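Myosin-2 (Saccharomyces cerevisiae, PDB 6IXO) carries organelles and other cargo along actin cables as a class V myosin, gripping cargo receptors with its globular tail domain, the part in this structure. Local coordinates at residues A[208-216]-A[226-234]; A[89-98]-A[158-169]. All coordinates share one frame; numbering follows the deposited sequence. Where two conformers were deposited one is given.

Overall arrangement
Both contacts lie near the middle of the elongated, all-helical cargo-binding tail domain, their centres about 13 Å apart. Contact 1 is core: it pairs helix 202-218 with helix 223-247 through apolar and aromatic side chains, with no hydrogen bond between its segments. Contact 2 is partly buried. There the turn joining helix 71-90 to helix 97-124 lies against helix 134-180, and polar side chains of that helix bind backbone carbonyls of the turn and its flanks. The two share no helix, but they touch: Phe208 meets Ile98 and Gln169, and Val229 meets Tyr159. Helix 134-180 thus packs on both helices of contact 1 while it holds the turn of contact 2.

Contact 1: residues A[208-216]-A[226-234]; sequences FFNSIYWCM and FHAVVTTLL. With SO4 (sulfate ion), chain B.
Tyr213 and Phe226 form the aromatic pair of this contact, an offset edge-to-face arrangement. The edge of the tyrosine ring points toward the phenylalanine face, with centroids 5.5 Å apart and planes at 76°. Phe226 has CG anti to its own N (chi1 170°), which carries the ring across to the backbone of the other helix. There Phe226 CE1 lies 3.6 Å from Tyr213 CA. Met216 adds a Met-aromatic contact: SD sits at the edge of the Phe226 ring, 5.4 Å from its centroid. Met216 CE goes on to Val229 CG2, 3.8 Å away.

The remaining contacts are aliphatic or ring-to-aliphatic. Ile212 is a knob in a hole made by Phe226, Val229, Val230 and Leu233; its CD1 meets Leu233 CD1 tip to tip at 3.7 Å. Phe209 reaches three residues with CD1, CE1 and CZ of its ring, and CZ is 3.8 Å from Leu234 CD2. Leu267 of helix 254-273 also packs on Phe209 and Leu234.

Segments 208-216 and 226-234 run antiparallel at 169°, their axes 10.8 Å apart at closest approach. Large side chains fill this spacing. The hairpin is therefore probably held mainly by shape and burial of apolar surface, without hydrogen bonds between segments.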
loop_
_atom_site.group_PDB
_atom_site.type_symbol
_atom_site.label_atom_id
_atom_site.label_comp_id
_atom_site.label_asym_id
_atom_site.label_seq_id
_atom_site.Cartn_x
_atom_site.Cartn_y
_atom_site.Cartn_z
ATOM N N PHE A 208 -5.621 -11.934 0.629
ATOM C CA PHE A 208 -4.732 -10.841 0.244
ATOM C C PHE A 208 -5.031 -9.547 1.004
ATOM O O PHE A 208 -4.124 -8.908 1.559
ATOM C CB PHE A 208 -4.851 -10.644 -1.287
ATOM C CG PHE A 208 -4.139 -9.418 -1.842
ATOM C CD1 PHE A 208 -2.909 -9.550 -2.462
ATOM C CD2 PHE A 208 -4.734 -8.155 -1.805
ATOM C CE1 PHE A 208 -2.258 -8.417 -3.033
ATOM C CE2 PHE A 208 -4.111 -7.045 -2.364
ATOM C CZ PHE A 208 -2.867 -7.175 -2.982
ATOM N N PHE A 209 -6.292 -9.131 1.003
ATOM C CA PHE A 209 -6.665 -7.951 1.780
ATOM C C PHE A 209 -6.531 -8.190 3.301
ATOM O O PHE A 209 -6.084 -7.291 4.047
ATOM C CB PHE A 209 -8.095 -7.509 1.448
ATOM C CG PHE A 209 -8.187 -6.741 0.186
ATOM C CD1 PHE A 209 -7.867 -5.388 0.155
ATOM C CD2 PHE A 209 -8.559 -7.378 -1.006
ATOM C CE1 PHE A 209 -7.920 -4.663 -1.036
ATOM C CE2 PHE A 209 -8.618 -6.665 -2.207
ATOM C CZ PHE A 209 -8.297 -5.303 -2.229
ATOM N N ASN A 210 -6.876 -9.381 3.784
ATOM C CA ASN A 210 -6.611 -9.659 5.210
ATOM C C ASN A 210 -5.143 -9.490 5.605
ATOM O O ASN A 210 -4.811 -9.063 6.721
ATOM C CB ASN A 210 -7.013 -11.068 5.556
ATOM C CG ASN A 210 -8.363 -11.118 6.147
ATOM O OD1 ASN A 210 -8.688 -10.298 7.007
ATOM N ND2 ASN A 210 -9.174 -12.067 5.700
ATOM N N SER A 211 -4.272 -9.884 4.692
ATOM C CA SER A 211 -2.836 -9.825 4.952
ATOM C C SER A 211 -2.411 -8.365 5.047
ATOM O O SER A 211 -1.623 -7.991 5.921
ATOM C CB SER A 211 -2.082 -10.571 3.851
ATOM O OG SER A 211 -0.681 -10.521 4.076
ATOM N N ILE A 212 -2.953 -7.517 4.169
ATOM C CA ILE A 212 -2.675 -6.087 4.304
ATOM C C ILE A 212 -3.164 -5.589 5.644
ATOM O O ILE A 212 -2.434 -4.913 6.376
ATOM C CB ILE A 212 -3.325 -5.291 3.201
ATOM C CG1 ILE A 212 -2.659 -5.645 1.867
ATOM C CG2 ILE A 212 -3.138 -3.778 3.416
ATOM C CD1 ILE A 212 -3.361 -5.027 0.672
ATOM N N TYR A 213 -4.401 -5.935 5.983
ATOM C CA TYR A 213 -4.947 -5.497 7.269
ATOM C C TYR A 213 -4.096 -5.903 8.462
ATOM O O TYR A 213 -3.745 -5.055 9.331
ATOM C CB TYR A 213 -6.377 -6.081 7.431
ATOM C CG TYR A 213 -6.974 -5.779 8.794
ATOM C CD1 TYR A 213 -7.640 -4.583 9.027
ATOM C CD2 TYR A 213 -6.883 -6.695 9.834
ATOM C CE1 TYR A 213 -8.213 -4.307 10.258
ATOM C CE2 TYR A 213 -7.455 -6.431 11.076
ATOM C CZ TYR A 213 -8.113 -5.232 11.278
ATOM O OH TYR A 213 -8.691 -4.952 12.491
ATOM N N TRP A 214 -3.763 -7.197 8.554
ATOM C CA TRP A 214 -3.082 -7.686 9.771
ATOM C C TRP A 214 -1.620 -7.246 9.852
ATOM O O TRP A 214 -1.114 -7.013 10.950
ATOM C CB TRP A 214 -3.178 -9.206 9.864
ATOM C CG TRP A 214 -4.492 -9.618 10.386
ATOM C CD1 TRP A 214 -5.510 -10.254 9.697
ATOM C CD2 TRP A 214 -4.991 -9.363 11.703
ATOM N NE1 TRP A 214 -6.587 -10.433 10.539
ATOM C CE2 TRP A 214 -6.294 -9.892 11.768
ATOM C CE3 TRP A 214 -4.451 -8.739 12.840
ATOM C CZ2 TRP A 214 -7.073 -9.819 12.928
ATOM C CZ3 TRP A 214 -5.217 -8.672 13.982
ATOM C CH2 TRP A 214 -6.517 -9.207 14.020
ATOM N N CYS A 215 -0.947 -7.099 8.697
ATOM C CA CYS A 215 0.454 -6.602 8.688
ATOM C C CYS A 215 0.481 -5.161 9.157
ATOM O O CYS A 215 1.322 -4.758 9.991
ATOM C CB CYS A 215 1.086 -6.734 7.269
ATOM S SG CYS A 215 1.531 -8.455 6.907
ATOM N N MET A 216 -0.455 -4.366 8.644
ATOM C CA MET A 216 -0.560 -2.974 9.084
ATOM C C MET A 216 -0.941 -2.840 10.537
ATOM O O MET A 216 -0.363 -2.016 11.272
ATOM C CB MET A 216 -1.554 -2.226 8.216
ATOM C CG MET A 216 -0.999 -2.133 6.803
ATOM S SD MET A 216 -1.498 -0.611 6.052
ATOM C CE MET A 216 -0.639 -0.713 4.488
ATOM N N PHE A 226 -3.535 2.571 6.054
ATOM C CA PHE A 226 -4.349 1.409 5.701
ATOM C C PHE A 226 -5.535 1.827 4.811
ATOM O O PHE A 226 -5.828 1.202 3.759
ATOM C CB PHE A 226 -4.844 0.715 6.977
ATOM C CG PHE A 226 -5.907 -0.368 6.682
ATOM C CD1 PHE A 226 -5.528 -1.561 6.117
ATOM C CD2 PHE A 226 -7.213 -0.159 7.002
ATOM C CE1 PHE A 226 -6.484 -2.593 5.822
ATOM C CE2 PHE A 226 -8.204 -1.164 6.730
ATOM C CZ PHE A 226 -7.826 -2.384 6.136
ATOM N N HIS A 227 -6.240 2.879 5.236
ATOM C CA HIS A 227 -7.376 3.380 4.460
ATOM C C HIS A 227 -6.958 3.730 3.035
ATOM O O HIS A 227 -7.646 3.398 2.077
ATOM C CB HIS A 227 -8.022 4.613 5.121
ATOM C CG HIS A 227 -9.263 5.071 4.419
ATOM N ND1 HIS A 227 -9.248 6.032 3.426
ATOM C CD2 HIS A 227 -10.549 4.656 4.518
ATOM C CE1 HIS A 227 -10.474 6.196 2.957
ATOM N NE2 HIS A 227 -11.280 5.372 3.602
ATOM N N ALA A 228 -5.833 4.412 2.887
ATOM C CA ALA A 228 -5.408 4.864 1.540
ATOM C C ALA A 228 -5.071 3.678 0.666
ATOM O O ALA A 228 -5.475 3.601 -0.493
ATOM C CB ALA A 228 -4.146 5.840 1.669
ATOM N N VAL A 229 -4.300 2.754 1.219
ATOM C CA VAL A 229 -3.848 1.616 0.436
ATOM C C VAL A 229 -5.044 0.792 -0.040
ATOM O O VAL A 229 -5.177 0.446 -1.212
ATOM C CB VAL A 229 -2.924 0.721 1.262
ATOM C CG1 VAL A 229 -2.720 -0.643 0.540
ATOM C CG2 VAL A 229 -1.586 1.465 1.522
ATOM N N VAL A 230 -5.948 0.490 0.881
ATOM C CA VAL A 230 -7.040 -0.391 0.495
ATOM C C VAL A 230 -8.058 0.283 -0.417
ATOM O O VAL A 230 -8.595 -0.348 -1.357
ATOM C CB VAL A 230 -7.738 -0.945 1.776
ATOM C CG1 VAL A 230 -9.030 -1.726 1.373
ATOM C CG2 VAL A 230 -6.749 -1.877 2.474
ATOM N N THR A 231 -8.344 1.562 -0.185
ATOM C CA THR A 231 -9.240 2.320 -1.061
ATOM C C THR A 231 -8.690 2.358 -2.493
ATOM O O THR A 231 -9.418 2.208 -3.501
ATOM C CB THR A 231 -9.414 3.761 -0.518
ATOM O OG1 THR A 231 -10.214 3.714 0.669
ATOM C CG2 THR A 231 -10.087 4.653 -1.554
ATOM N N THR A 232 -7.378 2.595 -2.586
ATOM C CA THR A 232 -6.725 2.593 -3.927
ATOM C C THR A 232 -6.881 1.220 -4.579
ATOM O O THR A 232 -7.246 1.101 -5.754
ATOM C CB THR A 232 -5.217 2.953 -3.830
ATOM O OG1 THR A 232 -5.089 4.275 -3.316
ATOM C CG2 THR A 232 -4.529 2.888 -5.222
ATOM N N LEU A 233 -6.676 0.168 -3.806
ATOM C CA LEU A 233 -6.741 -1.173 -4.403
ATOM C C LEU A 233 -8.171 -1.613 -4.771
ATOM O O LEU A 233 -8.377 -2.274 -5.808
ATOM C CB LEU A 233 -6.115 -2.201 -3.458
ATOM C CG LEU A 233 -4.587 -1.993 -3.292
ATOM C CD1 LEU A 233 -4.020 -2.987 -2.287
ATOM C CD2 LEU A 233 -3.777 -2.085 -4.635
ATOM N N LEU A 234 -9.140 -1.283 -3.922
ATOM C CA LEU A 234 -10.547 -1.593 -4.220
ATOM C C LEU A 234 -11.035 -0.868 -5.470
ATOM O O LEU A 234 -11.723 -1.453 -6.324
ATOM C CB LEU A 234 -11.446 -1.202 -3.035
ATOM C CG LEU A 234 -11.232 -2.067 -1.795
ATOM C CD1 LEU A 234 -11.993 -1.481 -0.617
ATOM C CD2 LEU A 234 -11.653 -3.549 -2.056
HETATM S S SO4 B . -10.128 -11.466 10.375
HETATM O O1 SO4 B . -11.305 -11.665 9.535
HETATM O O2 SO4 B . -9.113 -12.466 10.051
HETATM O O3 SO4 B . -10.512 -11.583 11.778
HETATM O O4 SO4 B . -9.580 -10.137 10.137
#

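Contact 2: residues A[89-98]-A[158-169]; sequences VTQLKGNDLI and IYNIWLKKLQKQ. With SO4 (sulfate ion), chain D.
Trp162 presents the edge of its indole to Leu97, and NE1 donates to Leu97 O at 2.9 Å. The carbonyl lies close to the ring plane, but the N-H comes in above the plane of the carbonyl group. Leu166 CD1 covers one indole face, 3.6 Å above it and toward the rim. The amide of Gln169 also binds along its own plane: NE2 donates to Gly94 O at 3.1 Å. Leu97 N reaches this oxygen from the opposite face, so two donors grip it.

Lys165 reaches along Leu97 to the turn. It is extended through chi2 and chi3, then bends at chi4 (-68°). This brings NZ to Thr90 O at 2.9 Å and to Leu92 O at 3.1 Å. The second bond lies in the carbonyl plane. A sulfate, probably from the crystallisation liquor, binds Lys93 nearby.

Leu97 is a knob among Trp162, Lys165, Leu166 and Gln169. Val89 CG2 packs on Ile158 CG2 at 3.6 Å, where helix 71-90 ends.

Three side chains of one helix thus satisfy four carbonyls of the turn and its flanks. These bonds and the buried Leu97 probably fix the path of the chain from helix 71-90 into helix 97-124.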
loop_
_atom_site.group_PDB
_atom_site.type_symbol
_atom_site.label_atom_id
_atom_site.label_comp_id
_atom_site.label_asym_id
_atom_site.label_seq_id
_atom_site.Cartn_x
_atom_site.Cartn_y
_atom_site.Cartn_z
ATOM N N VAL A 89 13.180 -2.508 -1.768
ATOM C CA VAL A 89 11.732 -2.539 -1.977
ATOM C C VAL A 89 11.434 -2.847 -3.475
ATOM O O VAL A 89 10.467 -3.515 -3.799
ATOM C CB VAL A 89 11.116 -1.228 -1.561
ATOM C CG1 VAL A 89 9.640 -1.164 -1.989
ATOM C CG2 VAL A 89 11.254 -1.039 0.035
ATOM N N THR A 90 12.330 -2.418 -4.358
ATOM C CA THR A 90 12.188 -2.640 -5.802
ATOM C C THR A 90 12.209 -4.140 -6.162
ATOM O O THR A 90 11.598 -4.592 -7.150
ATOM C CB THR A 90 13.307 -1.833 -6.528
ATOM O OG1 THR A 90 13.020 -0.438 -6.349
ATOM C CG2 THR A 90 13.348 -2.121 -8.030
ATOM N N GLN A 91 12.880 -4.917 -5.327
ATOM C CA GLN A 91 13.074 -6.346 -5.560
ATOM C C GLN A 91 12.030 -7.209 -4.857
ATOM O O GLN A 91 12.045 -8.427 -4.999
ATOM C CB GLN A 91 14.492 -6.737 -5.106
ATOM C CG GLN A 91 15.564 -6.107 -6.027
ATOM C CD GLN A 91 16.995 -6.486 -5.656
ATOM O OE1 GLN A 91 17.290 -6.806 -4.507
ATOM N NE2 GLN A 91 17.887 -6.452 -6.639
ATOM N N LEU A 92 11.114 -6.591 -4.114
ATOM C CA LEU A 92 10.105 -7.377 -3.409
ATOM C C LEU A 92 9.170 -8.094 -4.400
ATOM O O LEU A 92 8.749 -7.514 -5.406
ATOM C CB LEU A 92 9.265 -6.503 -2.496
ATOM C CG LEU A 92 10.054 -5.823 -1.362
ATOM C CD1 LEU A 92 9.039 -5.093 -0.512
ATOM C CD2 LEU A 92 10.794 -6.893 -0.550
ATOM N N LYS A 93 8.829 -9.336 -4.100
ATOM C CA LYS A 93 7.888 -10.045 -4.965
ATOM C C LYS A 93 7.242 -11.206 -4.233
ATOM O O LYS A 93 7.690 -11.602 -3.172
ATOM C CB LYS A 93 8.608 -10.540 -6.204
ATOM C CG LYS A 93 9.650 -11.562 -5.836
ATOM C CD LYS A 93 10.395 -12.072 -7.048
ATOM C CE LYS A 93 11.036 -10.923 -7.807
ATOM N NZ LYS A 93 12.243 -10.353 -7.128
ATOM N N GLY A 94 6.151 -11.727 -4.783
ATOM C CA GLY A 94 5.614 -12.981 -4.291
ATOM C C GLY A 94 4.921 -12.907 -2.945
ATOM O O GLY A 94 4.270 -11.912 -2.617
ATOM N N ASN A 95 5.055 -13.986 -2.183
ATOM C CA ASN A 95 4.352 -14.170 -0.918
ATOM C C ASN A 95 4.790 -13.183 0.130
ATOM O O ASN A 95 4.049 -12.883 1.040
ATOM C CB ASN A 95 4.564 -15.592 -0.382
ATOM C CG ASN A 95 3.738 -16.642 -1.139
ATOM O OD1 ASN A 95 2.754 -16.322 -1.816
ATOM N ND2 ASN A 95 4.136 -17.902 -1.013
ATOM N N ASP A 96 6.009 -12.688 -0.009
ATOM C CA ASP A 96 6.585 -11.753 0.949
ATOM C C ASP A 96 6.207 -10.311 0.696
ATOM O O ASP A 96 6.491 -9.432 1.522
ATOM C CB ASP A 96 8.105 -11.862 0.928
ATOM C CG ASP A 96 8.590 -13.095 1.619
ATOM O OD1 ASP A 96 7.871 -13.560 2.527
ATOM O OD2 ASP A 96 9.673 -13.596 1.251
ATOM N N LEU A 97 5.573 -10.057 -0.439
ATOM C CA LEU A 97 5.348 -8.679 -0.880
ATOM C C LEU A 97 4.635 -7.802 0.143
ATOM O O LEU A 97 5.054 -6.677 0.410
ATOM C CB LEU A 97 4.535 -8.691 -2.189
ATOM C CG LEU A 97 4.190 -7.297 -2.700
ATOM C CD1 LEU A 97 5.407 -6.482 -3.025
ATOM C CD2 LEU A 97 3.327 -7.499 -3.962
ATOM N N ILE A 98 3.558 -8.302 0.730
ATOM C CA ILE A 98 2.793 -7.453 1.642
ATOM C C ILE A 98 3.555 -7.253 2.981
ATOM O O ILE A 98 3.807 -6.107 3.352
ATOM C CB ILE A 98 1.356 -8.033 1.902
ATOM C CG1 ILE A 98 0.518 -7.908 0.612
ATOM C CG2 ILE A 98 0.687 -7.302 3.074
ATOM C CD1 ILE A 98 -0.756 -8.904 0.600
ATOM N N ILE A 158 9.062 4.428 -2.079
ATOM C CA ILE A 158 8.809 3.017 -1.763
ATOM C C ILE A 158 7.287 2.790 -1.601
ATOM O O ILE A 158 6.797 1.697 -1.871
ATOM C CB ILE A 158 9.585 2.504 -0.503
ATOM C CG1 ILE A 158 9.213 3.245 0.786
ATOM C CG2 ILE A 158 11.078 2.507 -0.779
ATOM C CD1 ILE A 158 9.499 2.369 2.018
ATOM N N TYR A 159 6.547 3.822 -1.230
ATOM C CA TYR A 159 5.079 3.665 -1.137
ATOM C C TYR A 159 4.529 3.368 -2.561
ATOM O O TYR A 159 3.700 2.450 -2.761
ATOM C CB TYR A 159 4.428 4.922 -0.575
ATOM C CG TYR A 159 2.905 4.755 -0.509
ATOM C CD1 TYR A 159 2.335 4.073 0.546
ATOM C CD2 TYR A 159 2.076 5.280 -1.490
ATOM C CE1 TYR A 159 0.928 3.884 0.641
ATOM C CE2 TYR A 159 0.654 5.104 -1.437
ATOM C CZ TYR A 159 0.106 4.404 -0.383
ATOM O OH TYR A 159 -1.263 4.261 -0.260
ATOM N N ASN A 160 5.022 4.130 -3.539
ATOM C CA ASN A 160 4.541 3.955 -4.922
ATOM C C ASN A 160 5.040 2.698 -5.587
ATOM O O ASN A 160 4.332 2.068 -6.371
ATOM C CB ASN A 160 4.919 5.174 -5.730
ATOM C CG ASN A 160 3.885 6.235 -5.611
ATOM O OD1 ASN A 160 2.837 6.137 -6.237
ATOM N ND2 ASN A 160 4.119 7.228 -4.751
ATOM N N ILE A 161 6.276 2.340 -5.308
ATOM C CA ILE A 161 6.833 1.102 -5.854
ATOM C C ILE A 161 6.014 -0.088 -5.341
ATOM O O ILE A 161 5.608 -0.993 -6.095
ATOM C CB ILE A 161 8.293 0.946 -5.466
ATOM C CG1 ILE A 161 9.167 1.929 -6.275
ATOM C CG2 ILE A 161 8.783 -0.508 -5.682
ATOM C CD1 ILE A 161 10.624 2.081 -5.698
ATOM N N TRP A 162 5.748 -0.064 -4.047
ATOM C CA TRP A 162 5.012 -1.143 -3.399
ATOM C C TRP A 162 3.569 -1.217 -3.879
ATOM O O TRP A 162 3.069 -2.288 -4.189
ATOM C CB TRP A 162 5.023 -0.940 -1.901
ATOM C CG TRP A 162 4.389 -2.065 -1.091
ATOM C CD1 TRP A 162 4.760 -3.399 -1.077
ATOM C CD2 TRP A 162 3.310 -1.937 -0.181
ATOM N NE1 TRP A 162 3.980 -4.087 -0.172
ATOM C CE2 TRP A 162 3.090 -3.206 0.398
ATOM C CE3 TRP A 162 2.507 -0.865 0.219
ATOM C CZ2 TRP A 162 2.092 -3.435 1.341
ATOM C CZ3 TRP A 162 1.525 -1.089 1.186
ATOM C CH2 TRP A 162 1.329 -2.357 1.737
ATOM N N LEU A 163 2.913 -0.070 -3.915
ATOM C CA LEU A 163 1.496 -0.033 -4.247
ATOM C C LEU A 163 1.301 -0.544 -5.693
ATOM O O LEU A 163 0.349 -1.278 -5.977
ATOM C CB LEU A 163 0.945 1.387 -4.073
ATOM C CG LEU A 163 -0.591 1.534 -4.067
ATOM C CD1 LEU A 163 -1.260 0.474 -3.185
ATOM C CD2 LEU A 163 -1.037 2.936 -3.612
ATOM N N LYS A 164 2.218 -0.188 -6.586
ATOM C CA LYS A 164 2.125 -0.682 -7.961
ATOM C C LYS A 164 2.269 -2.194 -8.020
ATOM O O LYS A 164 1.547 -2.877 -8.754
ATOM C CB LYS A 164 3.184 -0.015 -8.850
ATOM C CG LYS A 164 3.243 -0.667 -10.261
ATOM C CD LYS A 164 4.237 0.079 -11.212
ATOM C CE LYS A 164 3.865 1.575 -11.377
ATOM N NZ LYS A 164 2.501 1.810 -12.042
ATOM N N LYS A 165 3.187 -2.740 -7.241
ATOM C CA LYS A 165 3.335 -4.195 -7.189
ATOM C C LYS A 165 2.079 -4.865 -6.645
ATOM O O LYS A 165 1.685 -5.929 -7.139
ATOM C CB LYS A 165 4.555 -4.600 -6.320
ATOM C CG LYS A 165 5.919 -4.378 -7.027
ATOM C CD LYS A 165 7.066 -4.428 -5.927
ATOM C CE LYS A 165 8.430 -4.161 -6.605
ATOM N NZ LYS A 165 8.802 -5.263 -7.503
ATOM N N LEU A 166 1.459 -4.249 -5.641
ATOM C CA LEU A 166 0.180 -4.751 -5.135
ATOM C C LEU A 166 -0.887 -4.777 -6.231
ATOM O O LEU A 166 -1.613 -5.749 -6.347
ATOM C CB LEU A 166 -0.343 -3.892 -3.982
ATOM C CG LEU A 166 0.536 -3.977 -2.713
ATOM C CD1 LEU A 166 -0.147 -3.103 -1.689
ATOM C CD2 LEU A 166 0.663 -5.410 -2.130
ATOM N N GLN A 167 -0.997 -3.692 -6.989
ATOM C CA GLN A 167 -1.940 -3.660 -8.108
ATOM C C GLN A 167 -1.703 -4.790 -9.094
ATOM O O GLN A 167 -2.672 -5.421 -9.559
ATOM C CB GLN A 167 -1.862 -2.317 -8.844
ATOM C CG GLN A 167 -2.369 -1.122 -7.989
ATOM C CD GLN A 167 -2.536 0.144 -8.823
ATOM O OE1 GLN A 167 -1.761 0.399 -9.719
ATOM N NE2 GLN A 167 -3.570 0.916 -8.536
ATOM N N LYS A 168 -0.443 -5.038 -9.461
ATOM C CA LYS A 168 -0.170 -6.120 -10.418
ATOM C C LYS A 168 -0.586 -7.482 -9.872
ATOM O O LYS A 168 -1.048 -8.327 -10.622
ATOM C CB LYS A 168 1.309 -6.162 -10.808
ATOM C CG LYS A 168 1.841 -4.853 -11.379
ATOM C CD LYS A 168 1.128 -4.451 -12.663
ATOM C CE LYS A 168 1.681 -3.120 -13.228
ATOM N NZ LYS A 168 3.105 -3.208 -13.683
ATOM N N GLN A 169 -0.365 -7.732 -8.584
ATOM C CA GLN A 169 -0.813 -8.997 -7.995
ATOM C C GLN A 169 -2.305 -9.101 -8.077
ATOM O O GLN A 169 -2.840 -10.185 -8.316
ATOM C CB GLN A 169 -0.390 -9.122 -6.512
ATOM C CG GLN A 169 1.079 -9.485 -6.352
ATOM C CD GLN A 169 1.391 -10.168 -5.009
ATOM O OE1 GLN A 169 0.551 -10.203 -4.106
ATOM N NE2 GLN A 169 2.601 -10.741 -4.894
HETATM S S SO4 D . 12.842 -7.563 -9.433
HETATM O O1 SO4 D . 12.990 -7.485 -10.878
HETATM O O2 SO4 D . 11.430 -7.686 -9.082
HETATM O O3 SO4 D . 13.581 -8.723 -8.942
HETATM O O4 SO4 D . 13.385 -6.342 -8.852
HETATM O O HOH W 1 5.019 -10.033 -7.211
#